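Local coordinates for protein alpha-tubulin N-acetyltransferase (Danio rerio, PDB 4H6U) that catalyses the transfer of an acetyl group from acetyl coenzyme A to a lysine of alpha-tubulin, using a GNAT-type acetyltransferase fold, at residues A121-V124 with L128-H131; E136-M141 with P159-F164; H75-K80 with K143-E148. The protein carries 1 engineered substitution. All coordinates share one frame; numbering follows the deposited sequence.

Interaction 1 of 3, residues A121-V124 with L128-H131; sequences AFYV and LQRH. Engineered in segment 121-124: Ala121 (natural residue Asp). With ACO (acetyl coenzyme *a), chain C.
Gln129 reaches back to the end of strand 117-124 and offers its amide edge to the backbone of Val124. NE2 donates to Val124 O at 2.7 Å, an almost straight bond (169°) that meets the oxygen nearly along the C=O axis and fixes the rotation of the amide. Beyond CG the chain is extended, which gives a glutamine the length to span from the loop to the strand end. The Tyr123 ring stands crosswise to this amide, its plane turned 82° from it, with CE1 3.8 Å from Gln129 NE2; its hydroxyl is held by Asp10 of the second subunit. Val124 uses its two branches differently. CG1, anti to the backbone N (chi1 166°), lies against Leu128 O at 3.6 Å, while CG2 turns to the diphosphate of acetyl coenzyme A. Val124 also uses both backbone polar atoms here: its O accepts from Gln129, and its N donates to the pantetheine carbonyl O9P. Two residues back along the strand, the Phe122 ring receives the cofactor methyl CEP over its centre, 3.5 Å above the plane. Arg130, with positive phi, gives its backbone N to the diphosphate oxygen O5A at 2.8 Å; its guanidinium lies with one face over the adenine and bonds the 3'-phosphate through NE and NH2. Ala121, engineered in place of aspartate, sits beside the acetyl group. Followed by Gly132 and Gly134, Gln129 fits the Q/R-x-x-G-x-G/A signature of GNAT enzymes, and the whole is their diphosphate-binding loop next to the strand that carries the pantetheine arm.

Interaction 2 of 3, residues E136-M141 with P159-F164; sequences ELFDFM and PKFLSF. With ACO (acetyl coenzyme *a), chain C.
Beside the coenzyme A site of this GNAT fold, the helix that follows the diphosphate loop (133-145) and helix 159-168 meet through an aromatic cluster, with Phe138 facing Phe164 and Phe161. The main pair is T-shaped: the edge of Phe164 points at the face of Phe138, the planes standing at 86° and the centroids 5.5 Å apart. Phe164 CE1 lies 3.9 Å above the Phe138 plane, displaced toward the rim, and its CZ touches Phe138 CB. Both side chains have CG anti to the backbone N (chi1 -163° for Phe138, 169° for Phe164), which throws the rings into the space between helices whose closest CA atoms, Phe138 and Phe164, are 10.4 Å apart. Phenylalanine suits the place, being long enough to bridge this gap and bringing no polar atom into a buried contact. Phe161, one turn earlier, joins too, its CZ 4.3 Å from Phe138 CE1, which lies near the Phe161 ring plane. Phe122 adds edge-to-face contacts with both Phe161 and Phe164.

Other atoms of the same rings meet the cofactor. Phe164 CD2 lies 3.6 Å from the ribose oxygen O4B, and Phe161 CD2 is 3.8 Å from the acetyl methyl CH3. Ser163 OG is hydrogen-bonded to the ribose hydroxyl O2B at 3.0 Å. Were Phe164 replaced by an alanine, the face of Phe138 would probably lose its edge partner and a gap would open between the helices beside the ribose. Apolar helix packing on one side and a polar grip on the nucleotide on the other make this the cofactor-binding wall of a GNAT acetyltransferase.

Interaction 3 of 3, residues H75-K80 with K143-E148; sequences HLYLLK and KHKQVE. With K (potassium ion), chain D.
The phenol oxygen of Tyr77 is enclosed from two sides, by the aliphatic chain of Lys145 and by the ring of His75. Lys145 CG and CD both lie 3.5 Å from Tyr77 OH, while the oxygen stands 3.3 Å above the His75 ring plane, over its centre. The contact joins strand 75-81 of the central GNAT sheet to the C-terminal end of helix 133-145, which packs across that sheet. That helix closes in a Schellman motif: Gln146 takes positive phi as the C-prime residue, Val147 N returns to Leu142 O, and Gln146 N makes a weak bond to Lys143 O. A tyrosine suits its place because the ring spans from sheet to helix, its body packing against Leu137 and Met141, while its hydroxyl arrives beside the Lys145 side chain, which sets off toward the strand. Lys145 has CG beside its backbone N (chi1 -66°), and its chain bends at chi2 and again at chi3; these turns lay its methylenes against the hydroxyl. No hydrogen bond crosses between the segments, so the fit is one of van der Waals contact. His75 CD2 in turn lies 3.5 Å above the Tyr77 ring plane, toward its rim, and His75 NE2 is bonded to Ser20 OG. The other ring nitrogen, His75 ND1, is 4.6 Å from Lys145 NZ, a neighbour that would probably discourage protonation of the histidine. A lysine amine is an unusual potassium ligand, so the ion's identity is best treated with caution: at the other end of the strand segment Lys80 folds back at chi3 and chi4 to place NZ 2.6 Å from the modelled metal.

Overall arrangement
Interactions 1 and 2 are centred about 8 Å apart and share the cofactor: interaction 1 holds the pantetheine arm, diphosphate and 3'-phosphate, interaction 2 the ribose and acetyl end. They meet directly, with Phe122 CD2 3.4 Å from Phe161 CE1. Interaction 3 lies farther along helix 133-145, at its C-terminal end, its centre about 11 Å from that of interaction 2, and is linked to it through Leu137 CD2, 3.7 Å from Tyr77 CB. It does not touch interaction 1, and the side chain of Tyr77 remains about 12 Å from acetyl coenzyme A. One helix presents Phe138 to the cofactor-side aromatic cluster and Leu137 and Met141 to the sheet, while interactions 1 and 3 also border the second subunit.

Interaction 1 of 3, residues A121-V124 with L128-H131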
# COMPACT_ATOMS: atom_id res chain seq x y z
N ALA A 121 6.44 -7.48 -0.98
CA ALA A 121 7.37 -7.00 0.04
C ALA A 121 7.28 -7.90 1.25
O ALA A 121 6.19 -8.37 1.62
CB ALA A 121 7.08 -5.56 0.42
N PHE A 122 8.43 -8.17 1.86
CA PHE A 122 8.52 -9.09 2.98
C PHE A 122 9.74 -8.68 3.85
O PHE A 122 10.85 -8.57 3.34
CB PHE A 122 8.69 -10.51 2.47
CG PHE A 122 8.41 -11.56 3.50
CD1 PHE A 122 7.69 -11.27 4.65
CD2 PHE A 122 8.89 -12.84 3.32
CE1 PHE A 122 7.44 -12.24 5.59
CE2 PHE A 122 8.66 -13.81 4.27
CZ PHE A 122 7.92 -13.52 5.40
N TYR A 123 9.50 -8.33 5.11
CA TYR A 123 10.56 -7.87 5.98
C TYR A 123 10.25 -8.11 7.44
O TYR A 123 9.13 -7.88 7.90
CB TYR A 123 10.85 -6.39 5.78
CG TYR A 123 12.10 -5.93 6.50
CD1 TYR A 123 13.35 -6.28 6.04
CD2 TYR A 123 12.03 -5.17 7.67
CE1 TYR A 123 14.50 -5.88 6.69
CE2 TYR A 123 13.19 -4.77 8.33
CZ TYR A 123 14.42 -5.14 7.84
OH TYR A 123 15.58 -4.76 8.45
N VAL A 124 11.26 -8.59 8.16
CA VAL A 124 11.22 -8.72 9.61
C VAL A 124 12.36 -7.87 10.13
O VAL A 124 13.44 -7.90 9.57
CB VAL A 124 11.41 -10.17 10.04
CG1 VAL A 124 11.73 -10.25 11.58
CG2 VAL A 124 10.20 -10.97 9.68
N LEU A 128 15.38 -9.43 14.98
CA LEU A 128 14.44 -10.49 15.26
C LEU A 128 14.22 -11.44 14.10
O LEU A 128 13.31 -12.27 14.14
CB LEU A 128 13.09 -9.90 15.65
CG LEU A 128 13.08 -9.20 17.01
CD1 LEU A 128 11.72 -8.58 17.26
CD2 LEU A 128 13.44 -10.19 18.10
N GLN A 129 15.02 -11.30 13.05
CA GLN A 129 15.01 -12.28 11.97
C GLN A 129 15.48 -13.63 12.55
O GLN A 129 16.16 -13.67 13.57
CB GLN A 129 15.93 -11.82 10.83
CG GLN A 129 15.26 -10.91 9.82
CD GLN A 129 16.25 -10.02 9.03
OE1 GLN A 129 17.37 -10.42 8.76
NE2 GLN A 129 15.81 -8.81 8.65
N ARG A 130 15.09 -14.73 11.91
CA ARG A 130 15.52 -16.07 12.32
C ARG A 130 15.00 -16.46 13.70
O ARG A 130 15.66 -17.20 14.43
CB ARG A 130 17.04 -16.18 12.29
CG ARG A 130 17.59 -16.42 10.88
CD ARG A 130 19.00 -16.98 10.92
NE ARG A 130 19.24 -17.89 9.80
CZ ARG A 130 20.37 -17.99 9.10
NH1 ARG A 130 21.43 -17.24 9.36
NH2 ARG A 130 20.45 -18.87 8.12
N HIS A 131 13.84 -15.92 14.07
CA HIS A 131 13.17 -16.29 15.31
C HIS A 131 11.80 -16.94 15.01
O HIS A 131 11.04 -17.24 15.90
CB HIS A 131 12.96 -15.07 16.19
CG HIS A 131 14.22 -14.57 16.83
ND1 HIS A 131 15.29 -14.09 16.10
CD2 HIS A 131 14.58 -14.47 18.13
CE1 HIS A 131 16.25 -13.71 16.93
NE2 HIS A 131 15.84 -13.94 18.16
N1A ACO C . 20.72 -15.45 5.90
C2A ACO C . 20.13 -16.50 5.23
N3A ACO C . 18.89 -16.93 5.36
C4A ACO C . 18.12 -16.26 6.32
C5A ACO C . 18.61 -15.18 7.10
C6A ACO C . 19.97 -14.80 6.84
N6A ACO C . 20.61 -13.78 7.47
N7A ACO C . 17.56 -14.75 7.96
C8A ACO C . 16.48 -15.58 7.71
N9A ACO C . 16.83 -16.51 6.71
C1B ACO C . 16.09 -17.58 6.09
C2B ACO C . 16.78 -18.93 6.22
O2B ACO C . 16.28 -19.86 5.30
C3B ACO C . 16.22 -19.31 7.66
O3B ACO C . 16.26 -20.58 7.92
P3B ACO C . 17.76 -21.10 8.85
O7A ACO C . 17.36 -22.54 8.97
O8A ACO C . 18.81 -20.76 7.82
O9A ACO C . 17.71 -20.24 10.08
C4B ACO C . 14.80 -18.83 7.57
O4B ACO C . 14.81 -17.67 6.68
C5B ACO C . 14.30 -18.49 8.98
O5B ACO C . 12.94 -18.61 9.13
P1A ACO C . 12.14 -17.36 9.90
O1A ACO C . 10.72 -17.81 9.91
O2A ACO C . 12.90 -16.95 11.15
O3A ACO C . 12.24 -16.11 8.81
P2A ACO C . 12.50 -14.63 9.25
O4A ACO C . 11.50 -14.09 10.22
O5A ACO C . 13.93 -14.23 9.36
O6A ACO C . 11.90 -13.73 7.77
CBP ACO C . 12.71 -12.72 5.80
CCP ACO C . 12.42 -14.03 6.53
CDP ACO C . 13.32 -12.96 4.41
CEP ACO C . 11.42 -11.86 5.69
CAP ACO C . 13.72 -11.95 6.72
OAP ACO C . 14.95 -12.61 6.92
C9P ACO C . 13.86 -10.45 6.33
O9P ACO C . 12.96 -9.70 6.63
N8P ACO C . 14.81 -9.78 5.64
C7P ACO C . 16.00 -10.18 5.06
C6P ACO C . 16.51 -9.12 3.97
C5P ACO C . 15.43 -8.44 3.03
O5P ACO C . 15.58 -7.28 2.61
N4P ACO C . 14.26 -9.18 2.67
C3P ACO C . 13.13 -8.71 1.75
C2P ACO C . 12.38 -9.76 0.84
S1P ACO C . 12.27 -9.55 -1.10
C ACO C . 10.57 -9.07 -1.44
O ACO C . 9.97 -8.59 -0.56
CH3 ACO C . 9.80 -9.93 -2.42

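Interaction 2 of 3, residues E136-M141 with P159-F164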
# COMPACT_ATOMS: atom_id res chain seq x y z
N GLU A 136 5.72 -17.21 10.63
CA GLU A 136 4.38 -16.98 11.17
C GLU A 136 3.57 -16.09 10.21
O GLU A 136 2.43 -16.40 9.93
CB GLU A 136 4.43 -16.38 12.60
CG GLU A 136 3.08 -16.42 13.27
CD GLU A 136 3.08 -15.95 14.72
OE1 GLU A 136 4.05 -15.31 15.18
OE2 GLU A 136 2.04 -16.15 15.38
N LEU A 137 4.14 -15.00 9.70
CA LEU A 137 3.41 -14.15 8.75
C LEU A 137 3.04 -14.84 7.46
O LEU A 137 1.91 -14.70 6.97
CB LEU A 137 4.24 -12.93 8.37
CG LEU A 137 3.79 -11.63 8.98
CD1 LEU A 137 4.55 -10.48 8.36
CD2 LEU A 137 2.27 -11.42 8.80
N PHE A 138 4.03 -15.51 6.87
CA PHE A 138 3.84 -16.17 5.60
C PHE A 138 2.75 -17.24 5.77
O PHE A 138 1.78 -17.28 5.03
CB PHE A 138 5.18 -16.75 5.12
CG PHE A 138 5.23 -17.09 3.66
CD1 PHE A 138 5.20 -16.11 2.68
CD2 PHE A 138 5.35 -18.42 3.26
CE1 PHE A 138 5.25 -16.44 1.30
CE2 PHE A 138 5.43 -18.77 1.90
CZ PHE A 138 5.37 -17.77 0.92
N ASP A 139 2.86 -18.06 6.80
CA ASP A 139 1.84 -19.07 7.06
C ASP A 139 0.44 -18.46 7.24
O ASP A 139 -0.53 -18.95 6.68
CB ASP A 139 2.18 -19.91 8.30
CG ASP A 139 3.30 -20.92 8.05
OD1 ASP A 139 3.71 -21.10 6.88
OD2 ASP A 139 3.75 -21.56 9.03
N PHE A 140 0.34 -17.34 7.95
CA PHE A 140 -0.95 -16.71 8.11
C PHE A 140 -1.54 -16.28 6.75
O PHE A 140 -2.73 -16.51 6.47
CB PHE A 140 -0.85 -15.52 9.06
CG PHE A 140 -2.19 -14.89 9.36
CD1 PHE A 140 -2.91 -15.27 10.47
CD2 PHE A 140 -2.75 -13.96 8.48
CE1 PHE A 140 -4.16 -14.71 10.75
CE2 PHE A 140 -4.00 -13.40 8.73
CZ PHE A 140 -4.72 -13.78 9.86
N MET A 141 -0.71 -15.70 5.90
CA MET A 141 -1.16 -15.25 4.57
C MET A 141 -1.62 -16.46 3.72
O MET A 141 -2.69 -16.45 3.13
CB MET A 141 -0.04 -14.46 3.87
CG MET A 141 -0.37 -13.96 2.45
SD MET A 141 0.00 -15.18 1.16
CE MET A 141 1.75 -15.35 1.32
N PRO A 159 17.99 -12.27 -1.39
CA PRO A 159 18.66 -13.55 -1.10
C PRO A 159 18.11 -14.23 0.15
O PRO A 159 17.84 -15.42 0.08
CB PRO A 159 20.12 -13.16 -0.92
CG PRO A 159 20.26 -11.88 -1.82
CD PRO A 159 18.93 -11.17 -1.67
N LYS A 160 17.92 -13.50 1.23
CA LYS A 160 17.38 -14.08 2.46
C LYS A 160 15.97 -14.64 2.24
O LYS A 160 15.57 -15.59 2.88
CB LYS A 160 17.38 -13.07 3.61
CG LYS A 160 18.76 -12.70 4.10
CD LYS A 160 18.70 -11.80 5.31
CE LYS A 160 20.07 -11.27 5.70
NZ LYS A 160 20.34 -9.95 5.04
N PHE A 161 15.18 -14.01 1.38
CA PHE A 161 13.84 -14.51 1.14
C PHE A 161 13.88 -15.80 0.30
O PHE A 161 13.11 -16.74 0.53
CB PHE A 161 12.99 -13.42 0.46
CG PHE A 161 11.52 -13.76 0.32
CD1 PHE A 161 10.94 -14.78 1.06
CD2 PHE A 161 10.72 -13.07 -0.58
CE1 PHE A 161 9.61 -15.09 0.93
CE2 PHE A 161 9.38 -13.37 -0.73
CZ PHE A 161 8.82 -14.39 0.03
N LEU A 162 14.82 -15.87 -0.63
CA LEU A 162 14.98 -17.05 -1.46
C LEU A 162 15.36 -18.22 -0.56
O LEU A 162 14.78 -19.30 -0.66
CB LEU A 162 16.03 -16.83 -2.57
CG LEU A 162 15.55 -15.99 -3.75
CD1 LEU A 162 16.68 -15.66 -4.70
CD2 LEU A 162 14.47 -16.73 -4.48
N SER A 163 16.36 -17.99 0.28
CA SER A 163 16.81 -18.94 1.29
C SER A 163 15.63 -19.45 2.11
O SER A 163 15.49 -20.67 2.34
CB SER A 163 17.84 -18.26 2.21
OG SER A 163 18.28 -19.13 3.22
N PHE A 164 14.80 -18.50 2.54
CA PHE A 164 13.61 -18.76 3.35
C PHE A 164 12.69 -19.74 2.60
O PHE A 164 12.36 -20.82 3.13
CB PHE A 164 12.92 -17.40 3.63
CG PHE A 164 11.54 -17.50 4.24
CD1 PHE A 164 10.42 -17.44 3.43
CD2 PHE A 164 11.37 -17.54 5.62
CE1 PHE A 164 9.14 -17.50 3.96
CE2 PHE A 164 10.09 -17.61 6.19
CZ PHE A 164 8.95 -17.58 5.35
N1A ACO C . 20.72 -15.45 5.90
C2A ACO C . 20.13 -16.50 5.23
N3A ACO C . 18.89 -16.93 5.36
C4A ACO C . 18.12 -16.26 6.32
C5A ACO C . 18.61 -15.18 7.10
C6A ACO C . 19.97 -14.80 6.84
N6A ACO C . 20.61 -13.78 7.47
N7A ACO C . 17.56 -14.75 7.96
C8A ACO C . 16.48 -15.58 7.71
N9A ACO C . 16.83 -16.51 6.71
C1B ACO C . 16.09 -17.58 6.09
C2B ACO C . 16.78 -18.93 6.22
O2B ACO C . 16.28 -19.86 5.30
C3B ACO C . 16.22 -19.31 7.66
O3B ACO C . 16.26 -20.58 7.92
P3B ACO C . 17.76 -21.10 8.85
O7A ACO C . 17.36 -22.54 8.97
O8A ACO C . 18.81 -20.76 7.82
O9A ACO C . 17.71 -20.24 10.08
C4B ACO C . 14.80 -18.83 7.57
O4B ACO C . 14.81 -17.67 6.68
C5B ACO C . 14.30 -18.49 8.98
O5B ACO C . 12.94 -18.61 9.13
P1A ACO C . 12.14 -17.36 9.90
O1A ACO C . 10.72 -17.81 9.91
O2A ACO C . 12.90 -16.95 11.15
O3A ACO C . 12.24 -16.11 8.81
P2A ACO C . 12.50 -14.63 9.25
O4A ACO C . 11.50 -14.09 10.22
O5A ACO C . 13.93 -14.23 9.36
O6A ACO C . 11.90 -13.73 7.77
CBP ACO C . 12.71 -12.72 5.80
CCP ACO C . 12.42 -14.03 6.53
CDP ACO C . 13.32 -12.96 4.41
CEP ACO C . 11.42 -11.86 5.69
CAP ACO C . 13.72 -11.95 6.72
OAP ACO C . 14.95 -12.61 6.92
C9P ACO C . 13.86 -10.45 6.33
O9P ACO C . 12.96 -9.70 6.63
N8P ACO C . 14.81 -9.78 5.64
C7P ACO C . 16.00 -10.18 5.06
C6P ACO C . 16.51 -9.12 3.97
C5P ACO C . 15.43 -8.44 3.03
O5P ACO C . 15.58 -7.28 2.61
N4P ACO C . 14.26 -9.18 2.67
C3P ACO C . 13.13 -8.71 1.75
C2P ACO C . 12.38 -9.76 0.84
S1P ACO C . 12.27 -9.55 -1.10
C ACO C . 10.57 -9.07 -1.44
O ACO C . 9.97 -8.59 -0.56
CH3 ACO C . 9.80 -9.93 -2.42

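Interaction 3 of 3, residues H75-K80 with K143-E148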
# COMPACT_ATOMS: atom_id res chain seq x y z
N HIS A 75 -2.70 -6.48 -0.36
CA HIS A 75 -2.98 -6.77 1.03
C HIS A 75 -1.67 -6.71 1.85
O HIS A 75 -0.71 -7.40 1.54
CB HIS A 75 -3.65 -8.15 1.15
CG HIS A 75 -4.44 -8.33 2.41
ND1 HIS A 75 -5.65 -8.99 2.44
CD2 HIS A 75 -4.19 -7.94 3.69
CE1 HIS A 75 -6.13 -8.98 3.68
NE2 HIS A 75 -5.26 -8.35 4.46
N LEU A 76 -1.64 -5.83 2.84
CA LEU A 76 -0.49 -5.69 3.70
C LEU A 76 -0.76 -6.33 5.05
O LEU A 76 -1.75 -5.97 5.72
CB LEU A 76 -0.18 -4.21 3.89
CG LEU A 76 1.02 -3.90 4.77
CD1 LEU A 76 2.30 -4.54 4.24
CD2 LEU A 76 1.17 -2.37 4.84
N TYR A 77 0.09 -7.28 5.44
CA TYR A 77 -0.02 -7.90 6.77
C TYR A 77 1.11 -7.43 7.69
O TYR A 77 2.30 -7.48 7.36
CB TYR A 77 0.03 -9.44 6.69
CG TYR A 77 -0.99 -10.06 5.76
CD1 TYR A 77 -2.21 -10.52 6.24
CD2 TYR A 77 -0.75 -10.15 4.39
CE1 TYR A 77 -3.15 -11.06 5.39
CE2 TYR A 77 -1.70 -10.69 3.54
CZ TYR A 77 -2.90 -11.14 4.04
OH TYR A 77 -3.83 -11.68 3.19
N LEU A 78 0.69 -7.02 8.88
CA LEU A 78 1.62 -6.59 9.92
C LEU A 78 1.49 -7.54 11.11
O LEU A 78 0.37 -7.86 11.55
CB LEU A 78 1.32 -5.17 10.38
CG LEU A 78 1.21 -4.08 9.30
CD1 LEU A 78 1.01 -2.74 9.96
CD2 LEU A 78 2.44 -4.03 8.44
N LEU A 79 2.64 -7.98 11.61
CA LEU A 79 2.74 -8.86 12.76
C LEU A 79 3.14 -8.04 13.97
O LEU A 79 4.21 -7.42 13.97
CB LEU A 79 3.78 -9.97 12.49
CG LEU A 79 3.88 -11.13 13.50
CD1 LEU A 79 2.57 -11.95 13.65
CD2 LEU A 79 5.04 -12.03 13.08
N LYS A 80 2.25 -8.03 14.98
CA LYS A 80 2.39 -7.24 16.22
C LYS A 80 2.95 -8.15 17.33
O LYS A 80 2.37 -9.21 17.64
CB LYS A 80 1.00 -6.63 16.64
CG LYS A 80 0.92 -5.68 17.92
CD LYS A 80 -0.25 -4.57 17.91
CE LYS A 80 -1.71 -5.09 18.00
NZ LYS A 80 -2.06 -5.72 19.33
N LYS A 143 -2.75 -19.42 4.67
CA LYS A 143 -4.00 -19.97 5.16
C LYS A 143 -5.18 -19.09 4.69
O LYS A 143 -6.17 -19.61 4.14
CB LYS A 143 -4.01 -20.10 6.71
N HIS A 144 -5.05 -17.78 4.87
CA HIS A 144 -6.17 -16.86 4.69
C HIS A 144 -6.45 -16.49 3.24
O HIS A 144 -7.61 -16.28 2.88
CB HIS A 144 -5.96 -15.64 5.56
CG HIS A 144 -6.27 -15.90 7.00
ND1 HIS A 144 -7.50 -15.61 7.56
CD2 HIS A 144 -5.54 -16.49 7.98
CE1 HIS A 144 -7.50 -15.98 8.83
NE2 HIS A 144 -6.32 -16.51 9.11
N LYS A 145 -5.39 -16.47 2.42
CA LYS A 145 -5.52 -16.31 0.98
C LYS A 145 -5.78 -17.64 0.28
O LYS A 145 -6.03 -17.67 -0.94
CB LYS A 145 -4.26 -15.68 0.37
CG LYS A 145 -4.06 -14.27 0.84
CD LYS A 145 -5.34 -13.49 0.54
CE LYS A 145 -5.14 -12.33 -0.37
NZ LYS A 145 -6.50 -12.00 -0.94
N GLN A 146 -5.67 -18.74 1.05
CA GLN A 146 -5.83 -20.11 0.56
C GLN A 146 -5.06 -20.49 -0.71
O GLN A 146 -5.64 -20.98 -1.68
CB GLN A 146 -7.31 -20.40 0.34
CG GLN A 146 -8.05 -20.53 1.63
CD GLN A 146 -9.50 -20.24 1.45
OE1 GLN A 146 -9.88 -19.20 0.90
NE2 GLN A 146 -10.35 -21.16 1.90
N VAL A 147 -3.77 -20.24 -0.69
CA VAL A 147 -2.84 -20.59 -1.76
C VAL A 147 -1.67 -21.35 -1.20
O VAL A 147 -1.34 -21.23 -0.01
CB VAL A 147 -2.28 -19.34 -2.48
CG1 VAL A 147 -3.43 -18.51 -3.02
CG2 VAL A 147 -1.41 -18.53 -1.52
N GLU A 148 -1.02 -22.11 -2.07
CA GLU A 148 0.22 -22.76 -1.68
C GLU A 148 1.35 -21.93 -2.24
O GLU A 148 1.20 -21.16 -3.20
CB GLU A 148 0.29 -24.22 -2.19
CG GLU A 148 -0.81 -25.18 -1.76
CD GLU A 148 -0.63 -25.74 -0.32
OE1 GLU A 148 0.38 -25.40 0.34
OE2 GLU A 148 -1.49 -26.54 0.13
K K D . -4.62 -5.99 19.26